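Local coordinates for glycoside hydrolase family 16 protein (Akkermansia muciniphila, PDB 6T2N), which probably acts as an endo-beta-galactosidase that cuts within mucin O-glycan chains to begin mucin breakdown in the human gut, at residues A[50-55]-A[302-307]; A[145-150]-A[228-233]; A[262-267]-A[312-317]. All coordinates share one frame; numbering follows the deposited sequence.

Interaction 1: residues A[50-55]-A[302-307]; sequences GGWVYV and YQTKEH
Trp52 packs its six-membered ring against Thr304, where the last strand of the GH16 beta-sandwich turns into a short helix. This is the dense part of the contact. Trp52 has CG anti to its carbonyl carbon (chi1 -67°), which helps bring the ring up to Thr304 CG2; that methyl lies over one indole face, 4.0 Å from the centroid of the Trp52 six-membered ring, a CH-pi contact. The His307 imidazole is near parallel to the indole but slid aside, its exact placement doubtful. Thr304, the helix N-cap, shares a 2.7 Å hydrogen bond between its OG1 and His307 ND1. A main-chain bond, Gln303 N to Val53 O at 3.1 Å, ties the segments. Beyond it, Tyr54 turns its ring edge to the Tyr302 face in a T-shaped stack, planes at 82°, while Tyr302 OH bonds Pro45 O. On the solvent side exposed Gly50 and Gly51 touch Thr304 CG2 with their carbonyl oxygens, and exposed Val55 sets CG2 3.8 Å from Gln303 CB. The N-terminal segment thus lies along the end of strand 292-302, which is bonded through Tyr302 to Arg147 of strand 146-153, and Trp52 also packs on Arg147.

Interaction 2: residues A[145-150]-A[228-233]; sequences FGRLEV and VMEWDK
Neighbouring antiparallel strands of one sheet of the GH16 jelly-roll sandwich meet here, with Leu148 and Met229 as a hydrogen-bonded pair and Glu149 and Val228 as the non-hydrogen-bonded pair beside it. Both main-chain bonds of the first pair, Leu148 N to Met229 O and Met229 N to Leu148 O, measure 2.9 Å. The axes of strands 146-150 and 228-231 approach to 4.7 Å.

One face of the sheet carries Arg147, Glu149, Val228 and Glu230; the three charged residues build a salt-bridge network. Arg147 has CG anti to its backbone nitrogen (chi1 171°) and an extended chain that runs past Val228. Its NH1 is 2.7 Å from Glu230 OE2, and the guanidinium and Glu230 carboxylate planes stand 74° apart. Its NE makes a 2.8 Å salt-bridge hydrogen bond to Glu149 OE2, which lies nearly in the guanidinium plane and accepts on its anti lone pair. Two carboxylates thus grip the guanidinium edge, while Val228 CG1 sits over its centre, 3.4 Å from Arg147 CZ.

On the other face Leu148 CB packs on Met229 CE, and Trp231 offers its five-membered ring to the edge of Phe145. The planes of this T-shaped stack meet at 76°, with Phe145 CD1 3.7 Å from Trp231 CE2. Phe145 N lies over the indole as well, and Trp231 NE1 is hydrogen-bonded to Phe263 O. An alanine in place of Trp231 would probably leave the Phe145 edge without its aromatic partner and the Phe263 carbonyl without its donor.

Strand 292-302 borders 146-153 through Leu148 on Phe301, strand 235-240 borders 225-231 through Met229 on Leu238, and helix 305-311 packs on Phe145.

Interaction 3: residues A[262-267]-A[312-317]; sequences PFRTPF and KQFDPE
Phe314 meets Arg264 where the C-terminal tail, having left helix 305-311, is laid across the loop that leads into strand 267-275 of the GH16 sandwich. Both segments are loop, the first ending as strand 267-275 begins; the tail makes an Asx turn at Asp315.

The first residue to touch, Phe314, has CG beside its backbone nitrogen and anti to the carbonyl carbon (chi1 -68°), which turns the ring toward Arg264. The methylene Arg264 CD does the touching: it stands over the ring face, 4.0 Å from the Phe314 centroid, in a CH-pi contact, and is 3.6 Å from Phe314 CE1. The guanidinium plane is within 10° of the ring plane, and Arg264 NE comes no nearer than 4.2 Å, to Phe314 CZ. The polar end is instead spent on Lys233 O, which bonds Arg264 NH2.

The CB of Asp315 points away from the loop. Pro316 takes up the contact again, its CA 4.6 Å from that of Thr265, and its ring atom CB meets CD of Pro266 at 3.7 Å, proline against proline. The carbonyl oxygen of Pro316 faces the methyl side of Thr265. The hydroxyl on that threonine is turned to other partners: Thr265 OG1 donates to Pro262 O at 2.9 Å, approaching from above the carbonyl plane, and is also bonded to Asn170 ND2.

Glu317 follows, its backbone bonded to Lys171, two residues on from the Lys169 that bonds Pro266. It completes the Asx turn: Glu317 N approaches Asp315 OD1 from above the carboxylate plane, at 3.0 Å and with an N-H...O angle of 148°.

Overall arrangement
The three contacts run down one end of the sandwich. Interactions 1 and 2 have centres about 10 Å apart and share the sheet holding strands 146-153, 225-231 and 292-302; the link is direct, through Tyr302 N to Arg147 O and Gln303 NE2 to Phe145 O. The centre of interaction 3 is about 14 Å from that of interaction 2, to which Lys233 O and Arg264 NH2 tie it, and about 18 Å from that of interaction 1, which it does not touch. Along the chain, interaction 2 is nested inside the loop closed by interaction 1, precedes interaction 3, and interactions 1 and 3 cross. Helix 305-311 joins 302-307 to 312-317; segments near both ends of the modelled chain, 50-55 and 312-317, are held at this end of the fold.

Interaction 1: residues A[50-55]-A[302-307]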
loop_
_atom_site.group_PDB
_atom_site.type_symbol
_atom_site.label_atom_id
_atom_site.label_comp_id
_atom_site.label_asym_id
_atom_site.label_seq_id
_atom_site.Cartn_x
_atom_site.Cartn_y
_atom_site.Cartn_z
ATOM N N GLY A 50 -2.580 24.385 -9.310
ATOM C CA GLY A 50 -1.200 23.910 -9.489
ATOM C C GLY A 50 -0.986 23.350 -10.887
ATOM O O GLY A 50 0.101 22.801 -11.124
ATOM N N GLY A 51 -1.977 23.455 -11.788
ATOM C CA GLY A 51 -1.942 22.818 -13.124
ATOM C C GLY A 51 -1.630 21.323 -13.048
ATOM O O GLY A 51 -0.922 20.808 -13.945
ATOM N N TRP A 52 -2.100 20.644 -11.992
ATOM C CA TRP A 52 -2.262 19.172 -11.935
ATOM C C TRP A 52 -3.243 18.750 -13.025
ATOM O O TRP A 52 -4.000 19.608 -13.492
ATOM C CB TRP A 52 -2.818 18.764 -10.577
ATOM C CG TRP A 52 -1.862 19.004 -9.458
ATOM C CD1 TRP A 52 -1.920 19.979 -8.506
ATOM C CD2 TRP A 52 -0.696 18.227 -9.166
ATOM N NE1 TRP A 52 -0.877 19.848 -7.630
ATOM C CE2 TRP A 52 -0.112 18.781 -8.008
ATOM C CE3 TRP A 52 -0.114 17.112 -9.766
ATOM C CZ2 TRP A 52 1.057 18.284 -7.450
ATOM C CZ3 TRP A 52 1.033 16.603 -9.201
ATOM C CH2 TRP A 52 1.621 17.200 -8.076
ATOM N N VAL A 53 -3.266 17.474 -13.399
ATOM C CA VAL A 53 -4.325 16.945 -14.303
ATOM C C VAL A 53 -4.415 15.435 -14.080
ATOM O O VAL A 53 -3.313 14.802 -14.034
ATOM C CB VAL A 53 -4.152 17.346 -15.790
ATOM C CG1 VAL A 53 -2.725 17.340 -16.297
ATOM C CG2 VAL A 53 -5.013 16.492 -16.706
ATOM N N TYR A 54 -5.668 14.950 -13.885
ATOM C CA TYR A 54 -6.062 13.529 -13.710
ATOM C C TYR A 54 -5.373 12.726 -14.804
ATOM O O TYR A 54 -5.355 13.148 -15.960
ATOM C CB TYR A 54 -7.583 13.318 -13.804
ATOM C CG TYR A 54 -8.135 12.032 -13.216
ATOM C CD1 TYR A 54 -8.300 11.901 -11.850
ATOM C CD2 TYR A 54 -8.517 10.950 -13.997
ATOM C CE1 TYR A 54 -8.799 10.742 -11.276
ATOM C CE2 TYR A 54 -9.039 9.786 -13.436
ATOM C CZ TYR A 54 -9.191 9.673 -12.062
ATOM O OH TYR A 54 -9.690 8.553 -11.417
ATOM N N VAL A 55 -4.798 11.600 -14.415
ATOM C CA VAL A 55 -4.049 10.683 -15.322
ATOM C C VAL A 55 -4.598 9.262 -15.166
ATOM O O VAL A 55 -4.539 8.526 -16.161
ATOM C CB VAL A 55 -2.529 10.717 -15.043
ATOM C CG1 VAL A 55 -1.760 10.059 -16.179
ATOM C CG2 VAL A 55 -2.006 12.133 -14.791
ATOM N N TYR A 302 -2.654 12.219 -10.191
ATOM C CA TYR A 302 -2.470 13.456 -11.020
ATOM C C TYR A 302 -0.982 13.782 -11.294
ATOM O O TYR A 302 -0.103 13.418 -10.480
ATOM C CB TYR A 302 -3.075 14.688 -10.343
ATOM C CG TYR A 302 -4.547 14.657 -10.014
ATOM C CD1 TYR A 302 -5.012 14.012 -8.878
ATOM C CD2 TYR A 302 -5.468 15.343 -10.785
ATOM C CE1 TYR A 302 -6.355 14.022 -8.531
ATOM C CE2 TYR A 302 -6.811 15.366 -10.453
ATOM C CZ TYR A 302 -7.259 14.711 -9.318
ATOM O OH TYR A 302 -8.582 14.710 -8.970
ATOM N N GLN A 303 -0.712 14.497 -12.396
ATOM C CA GLN A 303 0.659 14.898 -12.860
ATOM C C GLN A 303 0.659 16.304 -13.491
ATOM O O GLN A 303 -0.146 16.571 -14.394
ATOM C CB GLN A 303 1.200 13.912 -13.913
ATOM C CG GLN A 303 1.649 12.555 -13.329
ATOM C CD GLN A 303 2.380 11.630 -14.383
ATOM O OE1 GLN A 303 1.837 11.681 -15.558
ATOM N NE2 GLN A 303 3.415 10.756 -13.960
ATOM N N THR A 304 1.583 17.172 -13.085
ATOM C CA THR A 304 1.870 18.425 -13.839
ATOM C C THR A 304 2.686 18.037 -15.075
ATOM O O THR A 304 3.239 16.899 -15.082
ATOM C CB THR A 304 2.550 19.510 -12.985
ATOM O OG1 THR A 304 3.873 19.139 -12.586
ATOM C CG2 THR A 304 1.736 19.861 -11.756
ATOM N N LYS A 305 2.717 18.918 -16.081
ATOM C CA LYS A 305 3.635 18.823 -17.244
ATOM C C LYS A 305 5.001 18.404 -16.698
ATOM O O LYS A 305 5.646 17.487 -17.267
ATOM C CB LYS A 305 3.729 20.185 -17.937
ATOM C CG LYS A 305 4.633 20.237 -19.167
ATOM C CD LYS A 305 3.887 20.290 -20.501
ATOM C CE LYS A 305 3.432 21.685 -20.887
ATOM N NZ LYS A 305 2.455 21.673 -21.998
ATOM N N GLU A 306 5.374 19.064 -15.597
ATOM C CA GLU A 306 6.645 18.908 -14.856
ATOM C C GLU A 306 6.860 17.432 -14.451
ATOM O O GLU A 306 7.957 16.887 -14.719
ATOM C CB GLU A 306 6.577 19.885 -13.677
ATOM C CG GLU A 306 7.868 20.005 -12.879
ATOM C CD GLU A 306 8.977 20.791 -13.560
ATOM O OE1 GLU A 306 8.799 21.162 -14.753
ATOM O OE2 GLU A 306 10.015 21.029 -12.895
ATOM N N HIS A 307 5.866 16.790 -13.815
ATOM C CA HIS A 307 5.979 15.401 -13.211
ATOM C C HIS A 307 6.116 14.302 -14.299
ATOM O O HIS A 307 7.020 13.347 -14.100
ATOM C CB HIS A 307 4.779 14.962 -12.358
ATOM C CG HIS A 307 4.761 15.799 -10.994
ATOM N ND1 HIS A 307 4.103 17.026 -10.850
ATOM C CD2 HIS A 307 5.307 15.602 -9.663
ATOM C CE1 HIS A 307 4.204 17.519 -9.537
ATOM N NE2 HIS A 307 4.995 16.694 -8.759
#

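Interaction 2: residues A[145-150]-A[228-233]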
loop_
_atom_site.group_PDB
_atom_site.type_symbol
_atom_site.label_atom_id
_atom_site.label_comp_id
_atom_site.label_asym_id
_atom_site.label_seq_id
_atom_site.Cartn_x
_atom_site.Cartn_y
_atom_site.Cartn_z
ATOM N N PHE A 145 6.253 9.746 -10.343
ATOM C CA PHE A 145 6.066 11.184 -10.071
ATOM C C PHE A 145 4.561 11.460 -10.235
ATOM O O PHE A 145 3.862 11.165 -11.298
ATOM C CB PHE A 145 7.021 12.095 -10.892
ATOM C CG PHE A 145 8.490 11.719 -10.836
ATOM C CD1 PHE A 145 9.065 11.283 -9.651
ATOM C CD2 PHE A 145 9.267 11.748 -11.974
ATOM C CE1 PHE A 145 10.368 10.844 -9.617
ATOM C CE2 PHE A 145 10.584 11.331 -11.933
ATOM C CZ PHE A 145 11.134 10.892 -10.750
ATOM N N GLY A 146 4.045 12.066 -9.186
ATOM C CA GLY A 146 2.825 12.858 -9.311
ATOM C C GLY A 146 2.209 12.902 -7.958
ATOM O O GLY A 146 2.912 12.616 -6.994
ATOM N N ARG A 147 0.930 13.207 -7.918
ATOM C CA ARG A 147 0.169 13.290 -6.666
ATOM C C ARG A 147 -0.853 12.174 -6.725
ATOM O O ARG A 147 -1.617 12.120 -7.727
ATOM C CB ARG A 147 -0.520 14.649 -6.550
ATOM C CG ARG A 147 -1.495 14.742 -5.386
ATOM C CD ARG A 147 -2.459 15.864 -5.635
ATOM N NE ARG A 147 -3.234 16.149 -4.444
ATOM C CZ ARG A 147 -2.794 16.853 -3.413
ATOM N NH1 ARG A 147 -1.561 17.326 -3.397
ATOM N NH2 ARG A 147 -3.576 17.064 -2.378
ATOM N N LEU A 148 -0.846 11.349 -5.684
ATOM C CA LEU A 148 -1.699 10.155 -5.556
ATOM C C LEU A 148 -2.568 10.322 -4.333
ATOM O O LEU A 148 -1.986 10.398 -3.221
ATOM C CB LEU A 148 -0.826 8.926 -5.393
ATOM C CG LEU A 148 -1.610 7.623 -5.327
ATOM C CD1 LEU A 148 -2.572 7.461 -6.518
ATOM C CD2 LEU A 148 -0.613 6.480 -5.240
ATOM N N GLU A 149 -3.878 10.410 -4.574
ATOM C CA GLU A 149 -4.904 10.728 -3.562
ATOM C C GLU A 149 -5.666 9.440 -3.308
ATOM O O GLU A 149 -6.159 8.852 -4.296
ATOM C CB GLU A 149 -5.881 11.781 -4.073
ATOM C CG GLU A 149 -5.265 13.129 -4.345
ATOM C CD GLU A 149 -6.287 14.206 -4.657
ATOM O OE1 GLU A 149 -7.510 13.872 -4.667
ATOM O OE2 GLU A 149 -5.861 15.381 -4.854
ATOM N N VAL A 150 -5.740 9.007 -2.054
ATOM C CA VAL A 150 -6.513 7.795 -1.688
ATOM C C VAL A 150 -7.366 8.137 -0.474
ATOM O O VAL A 150 -6.812 8.442 0.610
ATOM C CB VAL A 150 -5.630 6.553 -1.463
ATOM C CG1 VAL A 150 -6.489 5.360 -1.026
ATOM C CG2 VAL A 150 -4.832 6.199 -2.722
ATOM N N VAL A 228 -2.460 11.250 0.933
ATOM C CA VAL A 228 -1.904 11.970 -0.254
ATOM C C VAL A 228 -0.367 11.890 -0.306
ATOM O O VAL A 228 0.365 12.302 0.669
ATOM C CB VAL A 228 -2.315 13.445 -0.217
ATOM C CG1 VAL A 228 -2.035 14.110 -1.557
ATOM C CG2 VAL A 228 -3.764 13.615 0.266
ATOM N N MET A 229 0.124 11.424 -1.440
ATOM C CA MET A 229 1.564 11.392 -1.710
ATOM C C MET A 229 1.852 12.355 -2.871
ATOM O O MET A 229 1.430 12.063 -3.989
ATOM C CB MET A 229 1.979 9.971 -2.083
ATOM C CG MET A 229 3.396 9.939 -2.555
ATOM S SD MET A 229 3.989 8.363 -3.179
ATOM C CE MET A 229 3.140 8.321 -4.755
ATOM N N GLU A 230 2.549 13.470 -2.632
ATOM C CA GLU A 230 3.214 14.280 -3.708
ATOM C C GLU A 230 4.655 13.754 -3.871
ATOM O O GLU A 230 5.277 13.448 -2.827
ATOM C CB GLU A 230 3.153 15.783 -3.389
ATOM C CG GLU A 230 1.808 16.445 -3.660
ATOM C CD GLU A 230 1.704 17.954 -3.450
ATOM O OE1 GLU A 230 2.563 18.526 -2.737
ATOM O OE2 GLU A 230 0.772 18.572 -4.017
ATOM N N TRP A 231 5.162 13.659 -5.112
ATOM C CA TRP A 231 6.424 12.953 -5.483
ATOM C C TRP A 231 7.025 13.584 -6.747
ATOM O O TRP A 231 6.436 13.426 -7.822
ATOM C CB TRP A 231 6.099 11.456 -5.658
ATOM C CG TRP A 231 7.180 10.545 -6.162
ATOM C CD1 TRP A 231 8.519 10.724 -6.035
ATOM C CD2 TRP A 231 7.022 9.274 -6.815
ATOM N NE1 TRP A 231 9.201 9.671 -6.576
ATOM C CE2 TRP A 231 8.305 8.768 -7.073
ATOM C CE3 TRP A 231 5.932 8.509 -7.233
ATOM C CZ2 TRP A 231 8.525 7.547 -7.709
ATOM C CZ3 TRP A 231 6.143 7.294 -7.861
ATOM C CH2 TRP A 231 7.429 6.814 -8.088
ATOM N N ASP A 232 8.092 14.367 -6.580
ATOM C CA ASP A 232 9.103 14.748 -7.600
ATOM C C ASP A 232 10.306 13.806 -7.595
ATOM O O ASP A 232 10.422 12.951 -6.713
ATOM C CB ASP A 232 9.851 15.973 -7.138
ATOM C CG ASP A 232 9.040 17.308 -7.026
ATOM O OD1 ASP A 232 8.587 17.849 -8.089
ATOM O OD2 ASP A 232 9.068 17.863 -5.896
ATOM N N LYS A 233 11.270 14.101 -8.450
ATOM C CA LYS A 233 12.652 13.580 -8.359
ATOM C C LYS A 233 13.547 14.292 -7.271
ATOM O O LYS A 233 14.720 13.769 -7.163
ATOM C CB LYS A 233 13.436 13.998 -9.581
ATOM C CG LYS A 233 13.825 15.470 -9.485
ATOM C CD LYS A 233 14.403 16.072 -10.762
ATOM C CE LYS A 233 14.176 17.557 -10.815
ATOM N NZ LYS A 233 15.331 18.170 -11.466
#

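Interaction 3: residues A[262-267]-A[312-317]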
loop_
_atom_site.group_PDB
_atom_site.type_symbol
_atom_site.label_atom_id
_atom_site.label_comp_id
_atom_site.label_asym_id
_atom_site.label_seq_id
_atom_site.Cartn_x
_atom_site.Cartn_y
_atom_site.Cartn_z
ATOM N N PRO A 262 16.360 4.313 -5.505
ATOM C CA PRO A 262 15.180 3.507 -5.757
ATOM C C PRO A 262 13.879 4.319 -5.907
ATOM O O PRO A 262 12.879 3.747 -6.403
ATOM C CB PRO A 262 15.167 2.662 -4.486
ATOM C CG PRO A 262 15.608 3.595 -3.428
ATOM C CD PRO A 262 16.786 4.234 -4.100
ATOM N N PHE A 263 13.877 5.588 -5.494
ATOM C CA PHE A 263 12.660 6.443 -5.482
ATOM C C PHE A 263 12.494 7.247 -6.778
ATOM O O PHE A 263 11.581 8.090 -6.850
ATOM C CB PHE A 263 12.681 7.327 -4.235
ATOM C CG PHE A 263 12.455 6.525 -2.982
ATOM C CD1 PHE A 263 11.331 5.698 -2.883
ATOM C CD2 PHE A 263 13.330 6.604 -1.911
ATOM C CE1 PHE A 263 11.090 4.960 -1.749
ATOM C CE2 PHE A 263 13.096 5.853 -0.776
ATOM C CZ PHE A 263 11.977 5.030 -0.706
ATOM N N ARG A 264 13.345 7.008 -7.780
ATOM C CA ARG A 264 13.176 7.591 -9.145
ATOM C C ARG A 264 12.956 6.420 -10.113
ATOM O O ARG A 264 13.436 6.446 -11.231
ATOM C CB ARG A 264 14.383 8.464 -9.534
ATOM C CG ARG A 264 14.789 9.517 -8.502
ATOM C CD ARG A 264 15.968 10.411 -8.941
ATOM N NE ARG A 264 16.111 11.673 -8.166
ATOM C CZ ARG A 264 17.244 12.136 -7.607
ATOM N NH1 ARG A 264 18.386 11.472 -7.754
ATOM N NH2 ARG A 264 17.224 13.255 -6.871
ATOM N N THR A 265 12.281 5.388 -9.659
ATOM C CA THR A 265 11.824 4.277 -10.514
ATOM C C THR A 265 10.327 4.227 -10.318
ATOM O O THR A 265 9.821 4.870 -9.400
ATOM C CB THR A 265 12.582 2.982 -10.190
ATOM O OG1 THR A 265 12.296 2.454 -8.885
ATOM C CG2 THR A 265 14.069 3.234 -10.317
ATOM N N PRO A 266 9.582 3.520 -11.196
ATOM C CA PRO A 266 8.140 3.359 -10.998
ATOM C C PRO A 266 7.811 2.427 -9.822
ATOM O O PRO A 266 8.563 1.472 -9.468
ATOM C CB PRO A 266 7.663 2.832 -12.348
ATOM C CG PRO A 266 8.859 2.112 -12.911
ATOM C CD PRO A 266 10.067 2.886 -12.432
ATOM N N PHE A 267 6.681 2.751 -9.212
ATOM C CA PHE A 267 6.145 2.086 -7.993
ATOM C C PHE A 267 4.727 1.553 -8.260
ATOM O O PHE A 267 3.922 2.295 -8.876
ATOM C CB PHE A 267 6.208 3.108 -6.854
ATOM C CG PHE A 267 7.451 3.041 -6.017
ATOM C CD1 PHE A 267 8.628 3.558 -6.481
ATOM C CD2 PHE A 267 7.434 2.451 -4.776
ATOM C CE1 PHE A 267 9.779 3.501 -5.708
ATOM C CE2 PHE A 267 8.571 2.391 -3.997
ATOM C CZ PHE A 267 9.751 2.917 -4.470
ATOM N N LYS A 312 10.513 10.680 -17.889
ATOM C CA LYS A 312 11.154 10.285 -19.166
ATOM C C LYS A 312 12.679 10.437 -19.048
ATOM O O LYS A 312 13.387 9.842 -19.888
ATOM C CB LYS A 312 10.561 11.135 -20.303
ATOM C CG LYS A 312 9.056 10.959 -20.553
ATOM C CD LYS A 312 8.686 9.737 -21.383
ATOM C CE LYS A 312 9.000 9.906 -22.858
ATOM N NZ LYS A 312 9.444 8.630 -23.471
ATOM N N GLN A 313 13.165 11.166 -18.032
ATOM C CA GLN A 313 14.608 11.513 -17.881
ATOM C C GLN A 313 15.284 10.699 -16.754
ATOM O O GLN A 313 16.277 11.199 -16.195
ATOM C CB GLN A 313 14.763 13.046 -17.784
ATOM C CG GLN A 313 14.642 13.693 -16.396
ATOM C CD GLN A 313 14.538 15.207 -16.478
ATOM O OE1 GLN A 313 14.378 15.747 -17.569
ATOM N NE2 GLN A 313 14.613 15.918 -15.331
ATOM N N PHE A 314 14.872 9.451 -16.515
ATOM C CA PHE A 314 15.571 8.513 -15.600
ATOM C C PHE A 314 15.433 7.068 -16.045
ATOM O O PHE A 314 14.297 6.654 -16.280
ATOM C CB PHE A 314 14.978 8.560 -14.202
ATOM C CG PHE A 314 15.223 9.855 -13.501
ATOM C CD1 PHE A 314 16.473 10.139 -12.987
ATOM C CD2 PHE A 314 14.233 10.800 -13.402
ATOM C CE1 PHE A 314 16.733 11.358 -12.378
ATOM C CE2 PHE A 314 14.475 11.998 -12.763
ATOM C CZ PHE A 314 15.724 12.287 -12.256
ATOM N N ASP A 315 16.534 6.317 -16.056
ATOM C CA ASP A 315 16.532 4.867 -16.377
ATOM C C ASP A 315 15.591 4.225 -15.356
ATOM O O ASP A 315 15.903 4.172 -14.169
ATOM C CB ASP A 315 17.961 4.297 -16.409
ATOM C CG ASP A 315 18.069 2.775 -16.491
ATOM O OD1 ASP A 315 16.993 2.077 -16.656
ATOM O OD2 ASP A 315 19.226 2.274 -16.363
ATOM N N PRO A 316 14.368 3.786 -15.720
ATOM C CA PRO A 316 13.461 3.295 -14.696
ATOM C C PRO A 316 14.069 2.073 -13.982
ATOM O O PRO A 316 13.721 1.870 -12.853
ATOM C CB PRO A 316 12.137 3.041 -15.445
ATOM C CG PRO A 316 12.539 2.902 -16.904
ATOM C CD PRO A 316 13.776 3.761 -17.067
ATOM N N GLU A 317 14.992 1.316 -14.590
ATOM C CA GLU A 317 15.504 0.061 -13.956
ATOM C C GLU A 317 16.440 0.427 -12.766
ATOM O O GLU A 317 16.703 -0.484 -11.907
ATOM C CB GLU A 317 16.064 -0.847 -15.066
ATOM C CG GLU A 317 16.190 -2.347 -14.750
ATOM C CD GLU A 317 17.399 -2.999 -15.455
ATOM O OE1 GLU A 317 18.515 -3.100 -14.818
ATOM O OE2 GLU A 317 17.273 -3.366 -16.674
#